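Local coordinates for TETR family transcriptional repressor LFRR (Mycobacterium smegmatis, PDB 2V57), which represses transcription of the lfrRA efflux-pump operon by binding the promoter region of lfrR-lfrA through a TetR-type helix-turn-helix domain, at the interface of chains A and B. Residues are numbered along the deposited sequence; one frame, centred on the assembly and turned at random. Chains: chain A/B, TETR family transcriptional repressor LFRR.

Contact 1: the interface of chains A and B. Residues chain A 108, 157-158, 161; chain B 107, 150, 154, 157.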
ATOM      1  N   TYR A 108      -2.617   5.268   1.930  1.00 18.40           N
ATOM      2  CA  TYR A 108      -3.758   4.356   1.936  1.00 18.25           C
ATOM      3  C   TYR A 108      -5.131   4.939   2.339  1.00 22.74           C
ATOM      4  O   TYR A 108      -6.181   4.346   2.033  1.00 23.41           O
ATOM      5  CB  TYR A 108      -3.425   3.104   2.736  1.00 17.83           C
ATOM      6  CG  TYR A 108      -2.618   2.102   1.949  1.00 22.08           C
ATOM      7  CD1 TYR A 108      -3.186   1.432   0.866  1.00 29.31           C
ATOM      8  CD2 TYR A 108      -1.311   1.796   2.293  1.00 22.94           C
ATOM      9  CE1 TYR A 108      -2.464   0.487   0.140  1.00 32.57           C
ATOM     10  CE2 TYR A 108      -0.568   0.865   1.567  1.00 28.20           C
ATOM     11  CZ  TYR A 108      -1.160   0.207   0.490  1.00 36.41           C
ATOM     12  OH  TYR A 108      -0.457  -0.732  -0.245  1.00 41.22           O
ATOM     13  N   GLN A 157       7.698   0.398   1.206  1.00 14.19           N
ATOM     14  CA  GLN A 157       6.433   0.033   1.842  1.00 18.44           C
ATOM     15  C   GLN A 157       6.525  -1.182   2.753  1.00 16.22           C
ATOM     16  O   GLN A 157       6.015  -1.162   3.886  1.00 14.54           O
ATOM     17  CB  GLN A 157       5.336  -0.231   0.807  1.00 21.87           C
ATOM     18  CG  GLN A 157       4.049  -0.611   1.490  1.00 25.08           C
ATOM     19  CD  GLN A 157       2.944  -0.983   0.531  1.00 26.83           C
ATOM     20  OE1 GLN A 157       2.454  -2.114   0.528  1.00 34.62           O
ATOM     21  NE2 GLN A 157       2.544  -0.034  -0.280  1.00 20.72           N
ATOM     22  N   ALA A 158       7.165  -2.244   2.278  1.00 16.02           N
ATOM     23  CA  ALA A 158       7.385  -3.411   3.124  1.00 16.93           C
ATOM     24  C   ALA A 158       8.199  -3.010   4.346  1.00 15.89           C
ATOM     25  O   ALA A 158       7.975  -3.527   5.450  1.00 14.83           O
ATOM     26  CB  ALA A 158       8.097  -4.513   2.345  1.00 24.57           C
ATOM     27  N   GLU A 161       6.091  -1.340   7.015  1.00 14.96           N
ATOM     28  CA  GLU A 161       5.312  -2.350   7.730  1.00 16.20           C
ATOM     29  C   GLU A 161       6.178  -3.118   8.736  1.00 24.42           C
ATOM     30  O   GLU A 161       5.730  -3.421   9.848  1.00 28.21           O
ATOM     31  CB  GLU A 161       4.629  -3.287   6.741  1.00 17.19           C
ATOM     32  CG  GLU A 161       3.546  -2.557   5.946  1.00 23.75           C
ATOM     33  CD  GLU A 161       3.294  -3.192   4.588  1.00 42.51           C
ATOM     34  OE1 GLU A 161       3.640  -2.565   3.573  1.00 53.89           O
ATOM     35  OE2 GLU A 161       2.762  -4.318   4.533  1.00 53.50           O
TER
ATOM     36  N   TYR B 107      -6.258  -3.339   0.932  1.00 26.49           N
ATOM     37  CA  TYR B 107      -5.058  -3.919   1.545  1.00 22.69           C
ATOM     38  C   TYR B 107      -4.781  -3.466   2.984  1.00 20.15           C
ATOM     39  O   TYR B 107      -4.598  -4.296   3.869  1.00 21.00           O
ATOM     40  CB  TYR B 107      -3.824  -3.672   0.669  1.00 22.14           C
ATOM     41  CG  TYR B 107      -2.575  -4.338   1.213  1.00 30.52           C
ATOM     42  CD1 TYR B 107      -2.385  -5.716   1.094  1.00 29.75           C
ATOM     43  CD2 TYR B 107      -1.595  -3.596   1.845  1.00 31.41           C
ATOM     44  CE1 TYR B 107      -1.251  -6.330   1.604  1.00 32.51           C
ATOM     45  CE2 TYR B 107      -0.451  -4.201   2.348  1.00 36.03           C
ATOM     46  CZ  TYR B 107      -0.283  -5.566   2.225  1.00 36.33           C
ATOM     47  OH  TYR B 107       0.862  -6.165   2.730  1.00 38.15           O
ATOM     48  N   ARG B 150       5.291  -9.475   2.795  1.00 20.67           N
ATOM     49  CA  ARG B 150       5.128  -8.040   2.562  1.00 24.60           C
ATOM     50  C   ARG B 150       5.679  -7.547   1.239  1.00 19.84           C
ATOM     51  O   ARG B 150       5.085  -6.679   0.610  1.00 17.16           O
ATOM     52  CB  ARG B 150       5.750  -7.247   3.695  1.00 22.39           C
ATOM     53  CG  ARG B 150       4.842  -7.197   4.884  1.00 31.56           C
ATOM     54  CD  ARG B 150       5.611  -7.181   6.163  1.00 39.29           C
ATOM     55  NE  ARG B 150       4.675  -6.999   7.254  1.00 37.19           N
ATOM     56  CZ  ARG B 150       4.985  -7.130   8.527  1.00 38.63           C
ATOM     57  NH1 ARG B 150       6.219  -7.465   8.871  1.00 39.93           N
ATOM     58  NH2 ARG B 150       4.045  -6.941   9.452  1.00 46.29           N
ATOM     59  N   ALA B 154       3.588  -5.921  -1.775  1.00 17.85           N
ATOM     60  CA  ALA B 154       3.976  -4.593  -2.234  1.00 20.01           C
ATOM     61  C   ALA B 154       4.211  -4.590  -3.746  1.00 23.14           C
ATOM     62  O   ALA B 154       3.810  -3.654  -4.449  1.00 20.00           O
ATOM     63  CB  ALA B 154       5.192  -4.073  -1.472  1.00 18.72           C
ATOM     64  N   GLN B 157       1.006  -4.679  -5.655  1.00 17.76           N
ATOM     65  CA  GLN B 157       0.346  -3.379  -5.746  1.00 19.06           C
ATOM     66  C   GLN B 157       1.051  -2.436  -6.715  1.00 18.88           C
ATOM     67  O   GLN B 157       0.405  -1.608  -7.362  1.00 23.55           O
ATOM     68  CB  GLN B 157       0.160  -2.783  -4.367  1.00 23.88           C
ATOM     69  CG  GLN B 157      -0.798  -3.656  -3.560  1.00 29.41           C
ATOM     70  CD  GLN B 157      -0.931  -3.209  -2.139  1.00 33.01           C
ATOM     71  OE1 GLN B 157      -1.709  -2.302  -1.836  1.00 33.84           O
ATOM     72  NE2 GLN B 157      -0.169  -3.838  -1.247  1.00 31.29           N
TER
HETATM   73  O   HOH W   1       3.433  -4.839   1.481  1.00 29.19           O

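Contact 2: the interface of chains A and B. Residues chain A 185-188; chain B 136-138.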
ATOM      1  N   ILE A 185      13.686 -14.413  -3.744  1.00 21.73           N
ATOM      2  CA  ILE A 185      13.866 -15.853  -3.943  1.00 24.91           C
ATOM      3  C   ILE A 185      14.887 -16.105  -5.043  1.00 23.85           C
ATOM      4  O   ILE A 185      15.235 -15.198  -5.790  1.00 24.85           O
ATOM      5  CB  ILE A 185      12.550 -16.570  -4.302  1.00 26.87           C
ATOM      6  CG1 ILE A 185      11.988 -16.037  -5.616  1.00 27.68           C
ATOM      7  CG2 ILE A 185      11.536 -16.423  -3.163  1.00 28.73           C
ATOM      8  CD1 ILE A 185      11.007 -16.983  -6.294  1.00 32.88           C
ATOM      9  N   THR A 186      15.383 -17.332  -5.121  1.00 26.58           N
ATOM     10  CA  THR A 186      16.326 -17.695  -6.166  1.00 31.39           C
ATOM     11  C   THR A 186      15.814 -18.970  -6.803  1.00 31.94           C
ATOM     12  O   THR A 186      15.731 -20.004  -6.149  1.00 30.78           O
ATOM     13  CB  THR A 186      17.745 -17.918  -5.607  1.00 33.95           C
ATOM     14  OG1 THR A 186      18.175 -16.729  -4.939  1.00 32.53           O
ATOM     15  CG2 THR A 186      18.729 -18.247  -6.730  1.00 32.01           C
ATOM     16  N   LEU A 187      15.443 -18.884  -8.073  1.00 33.57           N
ATOM     17  CA  LEU A 187      14.921 -20.041  -8.790  1.00 37.01           C
ATOM     18  C   LEU A 187      16.030 -21.023  -9.149  1.00 45.18           C
ATOM     19  O   LEU A 187      17.176 -20.623  -9.366  1.00 42.05           O
ATOM     20  CB  LEU A 187      14.190 -19.602 -10.055  1.00 34.22           C
ATOM     21  CG  LEU A 187      12.932 -18.767  -9.821  1.00 39.50           C
ATOM     22  CD1 LEU A 187      12.311 -18.368 -11.147  1.00 45.04           C
ATOM     23  CD2 LEU A 187      11.946 -19.537  -8.968  1.00 41.11           C
ATOM     24  N   PRO A 188      15.690 -22.320  -9.193  1.00 42.75           N
ATOM     25  CA  PRO A 188      16.623 -23.347  -9.678  1.00 45.55           C
ATOM     26  C   PRO A 188      17.002 -23.105 -11.131  1.00 49.59           C
ATOM     27  O   PRO A 188      18.177 -22.876 -11.412  1.00 56.27           O
ATOM     28  CB  PRO A 188      15.812 -24.640  -9.577  1.00 42.53           C
ATOM     29  CG  PRO A 188      14.706 -24.347  -8.645  1.00 39.72           C
ATOM     30  CD  PRO A 188      14.409 -22.886  -8.744  1.00 35.94           C
TER
ATOM     31  N   ALA B 136       9.830 -22.389  -3.835  1.00 46.37           N
ATOM     32  CA  ALA B 136      10.356 -22.115  -5.167  1.00 40.58           C
ATOM     33  C   ALA B 136      11.769 -21.548  -5.076  1.00 42.14           C
ATOM     34  O   ALA B 136      12.350 -21.139  -6.086  1.00 50.78           O
ATOM     35  CB  ALA B 136       9.458 -21.154  -5.912  1.00 38.74           C
ATOM     36  N   SER B 137      12.321 -21.508  -3.865  1.00 35.23           N
ATOM     37  CA  SER B 137      13.609 -20.847  -3.659  1.00 30.16           C
ATOM     38  C   SER B 137      14.676 -21.799  -3.162  1.00 32.10           C
ATOM     39  O   SER B 137      14.418 -22.638  -2.298  1.00 30.43           O
ATOM     40  CB  SER B 137      13.480 -19.682  -2.682  1.00 30.89           C
ATOM     41  OG  SER B 137      14.691 -18.946  -2.634  1.00 27.44           O
ATOM     42  N   THR B 138      15.880 -21.644  -3.706  1.00 33.98           N
ATOM     43  CA  THR B 138      17.002 -22.514  -3.375  1.00 43.94           C
ATOM     44  C   THR B 138      17.775 -22.001  -2.157  1.00 54.07           C
ATOM     45  O   THR B 138      18.629 -22.702  -1.616  1.00 60.01           O
ATOM     46  CB  THR B 138      17.981 -22.662  -4.564  1.00 44.24           C
ATOM     47  OG1 THR B 138      18.584 -21.397  -4.848  1.00 50.88           O
ATOM     48  CG2 THR B 138      17.262 -23.172  -5.822  1.00 39.24           C
TER

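Contact 3: the interface of chains A and B. Residues chain A 143-145, 147; chain B 167, 171, 175, 179.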
ATOM      1  N   TYR A 143      12.682  -4.397 -18.276  1.00 59.20           N
ATOM      2  CA  TYR A 143      11.825  -3.761 -17.284  1.00 53.86           C
ATOM      3  C   TYR A 143      11.006  -2.633 -17.895  1.00 49.80           C
ATOM      4  O   TYR A 143      11.563  -1.672 -18.424  1.00 47.43           O
ATOM      5  CB  TYR A 143      12.655  -3.216 -16.121  1.00 53.82           C
ATOM      6  CG  TYR A 143      12.963  -4.221 -15.031  1.00 51.42           C
ATOM      7  CD1 TYR A 143      11.940  -4.886 -14.365  1.00 54.83           C
ATOM      8  CD2 TYR A 143      14.273  -4.486 -14.652  1.00 49.98           C
ATOM      9  CE1 TYR A 143      12.213  -5.797 -13.359  1.00 50.44           C
ATOM     10  CE2 TYR A 143      14.556  -5.396 -13.649  1.00 47.02           C
ATOM     11  CZ  TYR A 143      13.523  -6.047 -13.004  1.00 48.31           C
ATOM     12  OH  TYR A 143      13.793  -6.949 -11.999  1.00 44.19           O
ATOM     13  N   PRO A 144       9.673  -2.743 -17.806  1.00 49.98           N
ATOM     14  CA  PRO A 144       8.729  -1.761 -18.345  1.00 52.95           C
ATOM     15  C   PRO A 144       9.031  -0.355 -17.847  1.00 59.95           C
ATOM     16  O   PRO A 144       9.827  -0.192 -16.921  1.00 59.50           O
ATOM     17  CB  PRO A 144       7.386  -2.231 -17.786  1.00 56.75           C
ATOM     18  CG  PRO A 144       7.559  -3.689 -17.537  1.00 57.79           C
ATOM     19  CD  PRO A 144       8.989  -3.850 -17.114  1.00 54.39           C
ATOM     20  N   PRO A 145       8.395   0.658 -18.454  1.00 63.77           N
ATOM     21  CA  PRO A 145       8.594   2.061 -18.076  1.00 60.91           C
ATOM     22  C   PRO A 145       8.358   2.314 -16.591  1.00 53.09           C
ATOM     23  O   PRO A 145       7.274   2.015 -16.078  1.00 48.75           O
ATOM     24  CB  PRO A 145       7.518   2.794 -18.898  1.00 61.80           C
ATOM     25  CG  PRO A 145       6.533   1.709 -19.279  1.00 60.65           C
ATOM     26  CD  PRO A 145       7.424   0.547 -19.554  1.00 63.42           C
ATOM     27  N   TRP A 147       9.409   0.975 -13.925  1.00 33.63           N
ATOM     28  CA  TRP A 147       9.206  -0.166 -13.043  1.00 27.34           C
ATOM     29  C   TRP A 147      10.169  -0.122 -11.852  1.00 23.58           C
ATOM     30  O   TRP A 147       9.750  -0.313 -10.718  1.00 24.53           O
ATOM     31  CB  TRP A 147       9.328  -1.495 -13.792  1.00 25.33           C
ATOM     32  CG  TRP A 147       9.066  -2.651 -12.890  1.00 22.98           C
ATOM     33  CD1 TRP A 147       9.987  -3.512 -12.382  1.00 17.36           C
ATOM     34  CD2 TRP A 147       7.795  -3.050 -12.352  1.00 24.32           C
ATOM     35  NE1 TRP A 147       9.371  -4.443 -11.580  1.00 24.35           N
ATOM     36  CE2 TRP A 147       8.025  -4.178 -11.537  1.00 22.25           C
ATOM     37  CE3 TRP A 147       6.486  -2.574 -12.492  1.00 25.54           C
ATOM     38  CZ2 TRP A 147       6.994  -4.836 -10.850  1.00 24.94           C
ATOM     39  CZ3 TRP A 147       5.453  -3.231 -11.807  1.00 21.84           C
ATOM     40  CH2 TRP A 147       5.720  -4.348 -10.995  1.00 24.56           C
TER
ATOM     41  N   MET B 167       0.021  -0.383 -18.464  1.00 46.03           N
ATOM     42  CA  MET B 167       0.973  -1.465 -18.709  1.00 40.46           C
ATOM     43  C   MET B 167       0.190  -2.749 -18.961  1.00 37.57           C
ATOM     44  O   MET B 167      -0.761  -3.052 -18.243  1.00 36.23           O
ATOM     45  CB  MET B 167       1.949  -1.633 -17.541  1.00 34.09           C
ATOM     46  CG  MET B 167       3.177  -2.476 -17.881  1.00 36.79           C
ATOM     47  SD  MET B 167       4.412  -2.587 -16.555  1.00 47.53           S
ATOM     48  CE  MET B 167       4.804  -0.852 -16.335  1.00 45.99           C
ATOM     49  N   GLN B 171       3.211  -8.154 -19.355  1.00 31.28           N
ATOM     50  CA  GLN B 171       4.435  -7.429 -19.027  1.00 29.28           C
ATOM     51  C   GLN B 171       4.570  -7.171 -17.523  1.00 22.50           C
ATOM     52  O   GLN B 171       5.664  -7.232 -16.976  1.00 22.00           O
ATOM     53  CB  GLN B 171       4.454  -6.102 -19.785  1.00 39.69           C
ATOM     54  CG  GLN B 171       5.823  -5.502 -20.020  1.00 51.11           C
ATOM     55  CD  GLN B 171       5.724  -4.157 -20.715  1.00 55.54           C
ATOM     56  OE1 GLN B 171       4.627  -3.694 -21.029  1.00 55.76           O
ATOM     57  NE2 GLN B 171       6.866  -3.524 -20.950  1.00 58.88           N
ATOM     58  N   ALA B 175       7.493  -8.592 -15.053  1.00 24.84           N
ATOM     59  CA  ALA B 175       8.247  -7.683 -14.193  1.00 24.11           C
ATOM     60  C   ALA B 175       8.165  -8.113 -12.738  1.00 22.18           C
ATOM     61  O   ALA B 175       9.171  -8.121 -12.024  1.00 22.46           O
ATOM     62  CB  ALA B 175       7.757  -6.239 -14.358  1.00 18.49           C
ATOM     63  N   SER B 179      11.376  -9.172 -10.592  1.00 24.29           N
ATOM     64  CA  SER B 179      11.642  -8.501  -9.326  1.00 24.44           C
ATOM     65  C   SER B 179      11.724  -9.480  -8.140  1.00 22.35           C
ATOM     66  O   SER B 179      12.575  -9.322  -7.263  1.00 25.45           O
ATOM     67  CB  SER B 179      10.566  -7.447  -9.061  1.00 20.02           C
ATOM     68  OG  SER B 179      10.639  -6.425 -10.028  1.00 27.94           O
TER

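Contact 4: the interface of chains A and B. Residues chain A 143, 179-181, 183; chain B 182-185.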
ATOM      1  N   TYR A 143      12.682  -4.397 -18.276  1.00 59.20           N
ATOM      2  CA  TYR A 143      11.825  -3.761 -17.284  1.00 53.86           C
ATOM      3  C   TYR A 143      11.006  -2.633 -17.895  1.00 49.80           C
ATOM      4  O   TYR A 143      11.563  -1.672 -18.424  1.00 47.43           O
ATOM      5  CB  TYR A 143      12.655  -3.216 -16.121  1.00 53.82           C
ATOM      6  CG  TYR A 143      12.963  -4.221 -15.031  1.00 51.42           C
ATOM      7  CD1 TYR A 143      11.940  -4.886 -14.365  1.00 54.83           C
ATOM      8  CD2 TYR A 143      14.273  -4.486 -14.652  1.00 49.98           C
ATOM      9  CE1 TYR A 143      12.213  -5.797 -13.359  1.00 50.44           C
ATOM     10  CE2 TYR A 143      14.556  -5.396 -13.649  1.00 47.02           C
ATOM     11  CZ  TYR A 143      13.523  -6.047 -13.004  1.00 48.31           C
ATOM     12  OH  TYR A 143      13.793  -6.949 -11.999  1.00 44.19           O
ATOM     13  N   SER A 179      17.056  -6.985  -1.181  1.00 17.54           N
ATOM     14  CA  SER A 179      15.938  -7.210  -2.096  1.00 15.89           C
ATOM     15  C   SER A 179      16.146  -6.442  -3.419  1.00 20.81           C
ATOM     16  O   SER A 179      15.820  -6.950  -4.492  1.00 18.49           O
ATOM     17  CB  SER A 179      14.604  -6.835  -1.441  1.00 18.39           C
ATOM     18  OG  SER A 179      14.318  -7.696  -0.344  1.00 19.90           O
ATOM     19  N   LEU A 180      16.701  -5.237  -3.326  1.00 18.38           N
ATOM     20  CA  LEU A 180      17.014  -4.432  -4.504  1.00 19.25           C
ATOM     21  C   LEU A 180      18.009  -5.116  -5.452  1.00 21.64           C
ATOM     22  O   LEU A 180      17.892  -5.016  -6.678  1.00 19.83           O
ATOM     23  CB  LEU A 180      17.585  -3.086  -4.071  1.00 18.78           C
ATOM     24  CG  LEU A 180      16.572  -2.059  -3.575  1.00 15.83           C
ATOM     25  CD1 LEU A 180      17.260  -0.884  -2.896  1.00 21.19           C
ATOM     26  CD2 LEU A 180      15.737  -1.615  -4.737  1.00 19.78           C
ATOM     27  N   THR A 181      18.990  -5.802  -4.878  1.00 22.09           N
ATOM     28  CA  THR A 181      20.059  -6.400  -5.668  1.00 23.04           C
ATOM     29  C   THR A 181      19.809  -7.857  -6.060  1.00 28.13           C
ATOM     30  O   THR A 181      20.359  -8.330  -7.061  1.00 24.06           O
ATOM     31  CB  THR A 181      21.434  -6.287  -4.941  1.00 23.41           C
ATOM     32  OG1 THR A 181      21.379  -6.967  -3.679  1.00 22.16           O
ATOM     33  CG2 THR A 181      21.801  -4.832  -4.701  1.00 27.62           C
ATOM     34  N   GLY A 183      16.411  -9.683  -5.198  1.00 19.53           N
ATOM     35  CA  GLY A 183      15.036 -10.147  -5.104  1.00 20.51           C
ATOM     36  C   GLY A 183      14.860 -10.927  -3.805  1.00 25.00           C
ATOM     37  O   GLY A 183      15.710 -10.852  -2.915  1.00 22.42           O
TER
ATOM     38  N   SER B 182      15.144 -11.686  -8.848  1.00 20.74           N
ATOM     39  CA  SER B 182      16.448 -11.081  -9.164  1.00 26.56           C
ATOM     40  C   SER B 182      16.635  -9.615  -8.795  1.00 26.70           C
ATOM     41  O   SER B 182      17.739  -9.100  -8.916  1.00 27.97           O
ATOM     42  CB  SER B 182      16.779 -11.256 -10.646  1.00 33.46           C
ATOM     43  OG  SER B 182      15.817 -10.597 -11.442  1.00 39.92           O
ATOM     44  N   GLY B 183      15.580  -8.942  -8.356  1.00 21.89           N
ATOM     45  CA  GLY B 183      15.706  -7.548  -7.958  1.00 32.04           C
ATOM     46  C   GLY B 183      15.892  -6.636  -9.161  1.00 35.73           C
ATOM     47  O   GLY B 183      15.556  -7.032 -10.280  1.00 35.69           O
ATOM     48  N   ILE B 184      16.440  -5.436  -8.948  1.00 32.65           N
ATOM     49  CA  ILE B 184      16.490  -4.413 -10.008  1.00 27.68           C
ATOM     50  C   ILE B 184      17.836  -3.718 -10.238  1.00 25.96           C
ATOM     51  O   ILE B 184      18.021  -3.084 -11.265  1.00 30.25           O
ATOM     52  CB  ILE B 184      15.428  -3.304  -9.785  1.00 30.35           C
ATOM     53  CG1 ILE B 184      15.589  -2.678  -8.393  1.00 30.61           C
ATOM     54  CG2 ILE B 184      14.036  -3.866  -9.936  1.00 31.31           C
ATOM     55  CD1 ILE B 184      14.925  -1.303  -8.238  1.00 30.73           C
ATOM     56  N   ILE B 185      18.760  -3.792  -9.289  1.00 23.84           N
ATOM     57  CA  ILE B 185      20.044  -3.126  -9.476  1.00 25.91           C
ATOM     58  C   ILE B 185      21.174  -4.087  -9.201  1.00 27.43           C
ATOM     59  O   ILE B 185      20.962  -5.180  -8.665  1.00 26.61           O
ATOM     60  CB  ILE B 185      20.230  -1.909  -8.531  1.00 25.61           C
ATOM     61  CG1 ILE B 185      19.997  -2.323  -7.068  1.00 29.19           C
ATOM     62  CG2 ILE B 185      19.298  -0.770  -8.927  1.00 29.48           C
ATOM     63  CD1 ILE B 185      20.572  -1.346  -6.040  1.00 30.77           C
TER
HETATM   64  O   HOH W   2      20.058 -10.748  -9.055  1.00 33.10           O
HETATM   65  O   HOH W   3      19.960  -7.608 -10.104  1.00 40.72           O

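Contact 1: the interface of chains A and B
A:Tyr108 and B:Gln157 make the shorter direct hydrogen bond of this patch, where helix 147-164 of each chain faces its counterpart across the probable TetR-type dimer interface. The phenol OH of A:Tyr108 donates to the side-chain amide oxygen OE1 of B:Gln157 at 2.6 Å. It stands above the carbonyl plane, 43° out of it, while OE1 lies in the plane of the tyrosine ring at its edge. A longer bond runs from the phenol OH of B:Tyr107 to the carboxylate oxygen OE2 of A:Glu161, 3.2 Å away on its syn side. The carboxylate and the tyrosine ring are steeply inclined, 71° apart.

Water 1 joins the two chains. It lies 2.6 Å from the backbone O of B:Arg150 and 3.0 Å from OE1 of A:Gln157, and also meets the phenol OH of B:Tyr107 and both carboxylate oxygens of A:Glu161. A:Gln157 reaches it with an extended chain, CG opposite the backbone N (chi1 180°).

Packing flanks the water. CB of A:Ala158 rests against CB of B:Arg150 at 3.8 Å, and the side chains of A:Glu161 and B:Arg150 run antiparallel past one another. Their opposite charges may attract, although the charged atoms stay apart, OE2 of A:Glu161 4.3 Å from NE of B:Arg150. Over the centre of the B:Tyr107 ring sits the amide nitrogen NE2 of its own-chain neighbour B:Gln157, 3.3 Å above the ring plane.

Contact 2: the interface of chains A and B
The C-terminal tail of chain A, residues A:Ile185 to A:Pro188, runs beyond helix 169-182 and lies across the loop that follows helix 127-135 in chain B. This tail-to-loop contact belongs to the two-fold interface, so the tail of chain B meets chain A in the same way.

A:Thr186 is held through its backbone at both ends. Its N donates to the hydroxyl OG of B:Ser137 at 3.0 Å, nearly straight with 161° at the hydrogen. Its O accepts from the backbone N of B:Thr138 at 2.9 Å. The hydroxyl of B:Ser137 points towards the tail because OG stands opposite its own backbone N (chi1 -172°), and the backbone N of A:Thr186 is thereby met by a side-chain hydroxyl. OG1 of B:Thr138 adds a weak bond to the same A:Thr186 oxygen.

Van der Waals contacts fill in beside these bonds. CB of A:Ile185 packs on CB of B:Ser137 at 3.6 Å, with the CG2 branch touching the same carbon. The side chains of A:Thr186 and B:Thr138 meet at about a right angle, CB and CG2 of the first against OG1 of the second. Farther along the tail, CA of A:Pro188 approaches the methyl CG2 of B:Thr138 at 3.9 Å. The CD2 methyl of A:Leu187 comes to 3.3 Å from the backbone O of B:Ala136.

Contact 3: the interface of chains A and B
The hydroxyl OG of B:Ser179 joins two groups: it accepts from the indole NE1 of A:Trp147 at 2.8 Å and donates to the backbone O of B:Ala175, one turn earlier in helix 169-182, at 3.0 Å. The indole bond is almost straight, 172° at the hydrogen, and OG lies nearly in the ring plane. The serine's chi1 of -65° sets OG beside its own backbone N, where it can serve both partners.

B:Ala175 covers one face of the same indole. Its CB sits 3.6 Å from the centroid of the five-membered ring and also lies over the six-membered ring, a CH-pi contact. The tryptophan is thus gripped at its N-H edge and on this face, which should limit its tilt.

A:Pro144 packs against both B:Met167 and B:Gln171. Its CB touches the thioether SD of B:Met167 at 3.2 Å, a tight contact, and the two side chains meet roughly perpendicularly. CG of A:Pro144 packs on CG of B:Gln171 at 3.5 Å; the glutamine's amide NE2 also lies against CB and CG of the proline.

The patch docks the A:Tyr143-A:Pro145 loop and the start of helix 147-164 onto helix 169-182 and the loop just before it in the other chain, probably fixing how the two ligand-binding domains are set in the dimer.

Contact 4: the interface of chains A and B
The backbone O of A:Leu180 accepts two hydrogen bonds from consecutive peptide nitrogens across the interface, N of B:Ile184 at 2.7 Å and N of B:Ile185 at 3.0 Å, which approach from opposite faces of its plane. Both are nearly straight at the hydrogen. A carbonyl near the end of helix 169-182 is thus capped by the other chain's backbone, just beyond B:Gly183, where the chain leaves its own helix 169-182. The backbone O of that glycine accepts from the phenol OH of A:Tyr143 at 2.5 Å, the donor tilted 35° from the carbonyl plane.

The side chains close round this backbone core. CD2 of A:Leu180 touches CD1 of B:Ile184 at 3.6 Å. CB of A:Leu180 lies against CG1 of B:Ile185. B:Ile184 divides its branches between two partners: with CG1 between the backbone N and carbonyl carbon (chi1 55°), that branch faces A:Leu180 and the CG2 methyl meets CZ of A:Tyr143 at 3.8 Å. CG2 of A:Thr181 rests on CG1 of B:Ile185 at 3.9 Å.

Waters 2 and 3 each bridge the backbone oxygens of A:Thr181 and B:Ser182, and water 3 also meets O of B:Ile185. Near the two-fold axis, the CA atoms of the A:Gly183 and B:Gly183 pair approach each other. These bonds tie the end of helix 169-182 in one chain to the segment that follows it in the other, which probably stabilises the repressor dimer.

Contacts 3 and 4 lie side by side, about 12 Å between the centres of their C-alpha atoms, and share A:Tyr143, whose loop leads into helix 147-164. Contact 4 is about 14 Å from contact 2 by the same measure, and the chain A segment passes from one to the other through the end of helix 169-182 into the tail. Contact 1 lies about 17 Å from contact 4 and 23 Å from contact 2, with helix 147-164 connecting it to contact 3. Repeated by the two-fold symmetry, the patches pair helices 147-164 and 169-182, as is usual for TetR-type dimers; the contact 2 tail reaching over the partner adds to this.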